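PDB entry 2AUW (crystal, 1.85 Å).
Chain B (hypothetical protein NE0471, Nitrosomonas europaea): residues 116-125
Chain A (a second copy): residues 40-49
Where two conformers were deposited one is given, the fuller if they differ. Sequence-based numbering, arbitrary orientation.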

# COMPACT_ATOMS: atom_id res chain seq x y z
N SER B 116 -8.18 -0.74 13.85
CA SER B 116 -7.54 0.21 12.94
C SER B 116 -7.89 -0.07 11.48
O SER B 116 -8.26 -1.20 11.15
CB SER B 116 -6.03 0.18 13.13
OG SER B 116 -5.45 -0.97 12.52
N ARG B 117 -7.79 0.96 10.62
CA ARG B 117 -7.99 0.79 9.19
C ARG B 117 -6.97 -0.19 8.63
O ARG B 117 -7.30 -0.99 7.74
CB ARG B 117 -7.86 2.11 8.43
CG ARG B 117 -8.88 3.14 8.79
CD ARG B 117 -8.53 4.44 8.06
NE ARG B 117 -9.06 4.50 6.69
CZ ARG B 117 -8.34 4.37 5.58
NH1 ARG B 117 -7.05 4.11 5.64
NH2 ARG B 117 -8.93 4.51 4.39
N ARG B 118 -5.74 -0.15 9.16
CA ARG B 118 -4.72 -1.08 8.73
C ARG B 118 -5.15 -2.52 8.98
O ARG B 118 -4.96 -3.38 8.12
CB ARG B 118 -3.36 -0.81 9.41
CG ARG B 118 -2.26 -1.82 9.04
CD ARG B 118 -0.99 -1.53 9.84
NE ARG B 118 0.27 -1.99 9.22
CZ ARG B 118 0.78 -1.49 8.10
NH1 ARG B 118 1.94 -1.95 7.62
NH2 ARG B 118 0.13 -0.56 7.42
N MSE B 119 -5.71 -2.77 10.17
CA MSE B 119 -6.09 -4.14 10.53
C MSE B 119 -7.26 -4.63 9.66
O MSE B 119 -7.30 -5.79 9.26
CB MSE B 119 -6.43 -4.26 12.01
CG MSE B 119 -5.18 -4.43 12.85
SE MSE B 119 -4.62 -6.29 12.61
CE MSE B 119 -4.15 -6.62 14.54
N VAL B 120 -8.22 -3.75 9.40
CA VAL B 120 -9.26 -4.05 8.42
C VAL B 120 -8.66 -4.49 7.08
O VAL B 120 -9.06 -5.51 6.53
CB VAL B 120 -10.24 -2.85 8.23
CG1 VAL B 120 -11.27 -3.13 7.11
CG2 VAL B 120 -10.96 -2.55 9.56
N SER B 121 -7.73 -3.70 6.55
CA SER B 121 -7.02 -4.07 5.32
C SER B 121 -6.30 -5.42 5.43
O SER B 121 -6.39 -6.25 4.54
CB SER B 121 -6.02 -2.98 4.97
OG SER B 121 -5.34 -3.32 3.78
N TYR B 122 -5.59 -5.66 6.52
CA TYR B 122 -4.87 -6.94 6.69
C TYR B 122 -5.80 -8.15 6.61
O TYR B 122 -5.48 -9.13 5.94
CB TYR B 122 -4.03 -6.95 7.97
CG TYR B 122 -2.60 -6.47 7.73
CD1 TYR B 122 -1.51 -7.30 7.99
CD2 TYR B 122 -2.34 -5.20 7.20
CE1 TYR B 122 -0.20 -6.89 7.76
CE2 TYR B 122 -1.01 -4.76 6.98
CZ TYR B 122 0.05 -5.62 7.27
OH TYR B 122 1.36 -5.22 7.06
N TYR B 123 -6.94 -8.03 7.28
CA TYR B 123 -7.97 -9.08 7.27
C TYR B 123 -8.59 -9.23 5.88
O TYR B 123 -8.77 -10.36 5.40
CB TYR B 123 -9.07 -8.77 8.29
CG TYR B 123 -8.65 -8.77 9.75
CD1 TYR B 123 -9.25 -7.90 10.66
CD2 TYR B 123 -7.68 -9.67 10.24
CE1 TYR B 123 -8.88 -7.90 12.04
CE2 TYR B 123 -7.31 -9.67 11.59
CZ TYR B 123 -7.91 -8.78 12.48
OH TYR B 123 -7.52 -8.78 13.82
N ARG B 124 -8.91 -8.10 5.26
CA ARG B 124 -9.54 -8.07 3.94
C ARG B 124 -8.66 -8.76 2.88
O ARG B 124 -9.18 -9.40 1.96
CB ARG B 124 -9.76 -6.60 3.54
CG ARG B 124 -10.71 -6.36 2.40
CD ARG B 124 -10.70 -4.89 1.98
NE ARG B 124 -9.63 -4.55 1.03
CZ ARG B 124 -9.71 -4.71 -0.30
NH1 ARG B 124 -8.69 -4.35 -1.07
NH2 ARG B 124 -10.79 -5.23 -0.87
N THR B 125 -7.34 -8.54 2.96
CA THR B 125 -6.39 -8.95 1.93
C THR B 125 -5.70 -10.29 2.28
O THR B 125 -4.79 -10.71 1.59
CB THR B 125 -5.35 -7.88 1.73
OG1 THR B 125 -4.63 -7.69 2.96
CG2 THR B 125 -6.00 -6.57 1.28
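Chain A (40-49) LRKIPDLAPI

The strongest link between the two copies is a bidentate salt bridge at the start of the chain B helix. The guanidinium of Arg B117 meets the carboxylate of Asp A45 edge-on, with NH2 of Arg B117 donating to OD1 of Asp A45 at 2.6 Å and NH1 of Arg B117 to OD2 of Asp A45 at 2.8 Å. Both bonds are nearly straight, at 176° and 163°, so the two planar groups are paired end to end and their opposite charges reinforce the hydrogen bonds.

The neighboring arginine reads backbone instead. The CA-to-CB bond of Arg B118 points sideways to chain A, but its chi1 to chi3 are all t, and this extended chain carries the guanidinium to the end of the chain A helix, where carbonyls lack the partners of a continuing helix. The carbonyl O of Arg A41 accepts from NH1 of Arg B118 at 3.1 Å and from NH2 of Arg B118 at 3.2 Å, while a short but strongly bent, weak bond runs from NH2 of Arg B118 to O of Lys A42 at 2.8 Å. A water extends this polar patch: it donates to O of Arg A41 at 2.8 Å and is hydrogen-bonded to OH of Tyr B122 at 2.7 Å.

Between the two arginine sites, chain A changes conformation. Its helix runs through Lys A42, Ile A43 departs from helical phi/psi with its side chain directed away from chain B, and a 3-10 segment starts at Pro A44, where N of Ala A47 bonds to O of Pro A44 at 2.9 Å. Chain B is a regular helix from Arg B117 to Arg B124, capped at its N terminus by OG of Ser B116, which accepts from N of Met B119 at 3.0 Å.

Pro A44 is the center of the packing. Its CA lies 5.4 Å from CA of Arg B118, and its ring points toward the helix, with CG of Pro A44 3.9 Å from CA of Arg B118 and CB of Pro A44 3.9 Å from CB of Ser B121. From here chain A advances in the same general sense as chain B: one turn on, CB of Ala A47 lies 4.1 Å from OG of Ser B121, and farther along CG of Pro A48 is 4.4 Å from NH1 of Arg B124, a looser contact at the guanidinium edge. In all, the two stretches bury 402 Å², counting both sides.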

# COMPACT_ATOMS: atom_id res chain seq x y z
N LEU A 40 4.04 2.32 0.21
CA LEU A 40 2.98 1.40 -0.29
C LEU A 40 2.57 0.38 0.76
O LEU A 40 1.40 0.03 0.84
CB LEU A 40 3.40 0.69 -1.58
CG LEU A 40 3.64 1.50 -2.86
CD1 LEU A 40 4.24 0.57 -3.93
CD2 LEU A 40 2.40 2.24 -3.34
N ARG A 41 3.53 -0.08 1.58
CA ARG A 41 3.24 -0.99 2.71
C ARG A 41 2.63 -0.29 3.94
O ARG A 41 1.91 -0.92 4.74
CB ARG A 41 4.51 -1.69 3.15
CG ARG A 41 5.00 -2.74 2.19
CD ARG A 41 6.19 -3.46 2.77
NE ARG A 41 7.37 -2.61 2.84
CZ ARG A 41 8.26 -2.51 1.86
NH1 ARG A 41 8.11 -3.22 0.75
NH2 ARG A 41 9.29 -1.68 2.00
N LYS A 42 2.95 0.99 4.11
CA LYS A 42 2.45 1.77 5.23
C LYS A 42 0.97 2.11 5.10
O LYS A 42 0.19 1.88 6.02
CB LYS A 42 3.29 3.05 5.40
CG LYS A 42 2.74 4.08 6.40
CD LYS A 42 2.50 3.49 7.81
CE LYS A 42 3.78 3.11 8.54
NZ LYS A 42 3.46 2.32 9.76
N ILE A 43 0.59 2.66 3.95
CA ILE A 43 -0.76 3.20 3.78
C ILE A 43 -1.71 2.13 3.26
O ILE A 43 -1.53 1.67 2.13
CB ILE A 43 -0.75 4.42 2.83
CG1 ILE A 43 0.32 5.45 3.29
CG2 ILE A 43 -2.15 5.03 2.72
CD1 ILE A 43 0.41 6.74 2.42
N PRO A 44 -2.71 1.74 4.07
CA PRO A 44 -3.57 0.59 3.75
C PRO A 44 -4.22 0.73 2.38
O PRO A 44 -4.31 -0.23 1.63
CB PRO A 44 -4.67 0.66 4.80
CG PRO A 44 -4.12 1.48 5.91
CD PRO A 44 -3.08 2.38 5.34
N ASP A 45 -4.66 1.94 2.08
CA ASP A 45 -5.39 2.27 0.85
C ASP A 45 -4.59 1.92 -0.40
O ASP A 45 -5.17 1.72 -1.47
CB ASP A 45 -5.71 3.76 0.87
CG ASP A 45 -6.36 4.19 2.16
OD1 ASP A 45 -7.60 4.27 2.13
OD2 ASP A 45 -5.65 4.37 3.21
N LEU A 46 -3.26 1.87 -0.26
CA LEU A 46 -2.34 1.64 -1.36
C LEU A 46 -2.03 0.14 -1.55
O LEU A 46 -1.23 -0.22 -2.38
CB LEU A 46 -1.02 2.43 -1.17
CG LEU A 46 -1.09 3.98 -1.02
CD1 LEU A 46 0.30 4.56 -0.75
CD2 LEU A 46 -1.67 4.61 -2.27
N ALA A 47 -2.68 -0.71 -0.76
CA ALA A 47 -2.37 -2.14 -0.78
C ALA A 47 -2.50 -2.77 -2.18
O ALA A 47 -1.64 -3.54 -2.55
CB ALA A 47 -3.19 -2.91 0.28
N PRO A 48 -3.56 -2.46 -2.96
CA PRO A 48 -3.65 -3.05 -4.30
C PRO A 48 -2.44 -2.82 -5.18
O PRO A 48 -2.18 -3.60 -6.12
CB PRO A 48 -4.93 -2.42 -4.87
CG PRO A 48 -5.75 -2.22 -3.64
CD PRO A 48 -4.77 -1.68 -2.65
N ILE A 49 -1.65 -1.80 -4.86
CA ILE A 49 -0.47 -1.48 -5.67
C ILE A 49 0.73 -2.40 -5.39
O ILE A 49 1.64 -2.52 -6.21
CB ILE A 49 -0.10 0.05 -5.55
CG1 ILE A 49 -1.29 0.92 -6.00
CG2 ILE A 49 1.17 0.40 -6.36
CD1 ILE A 49 -1.20 2.41 -5.61
O HOH W 1 1.59 -3.71 4.82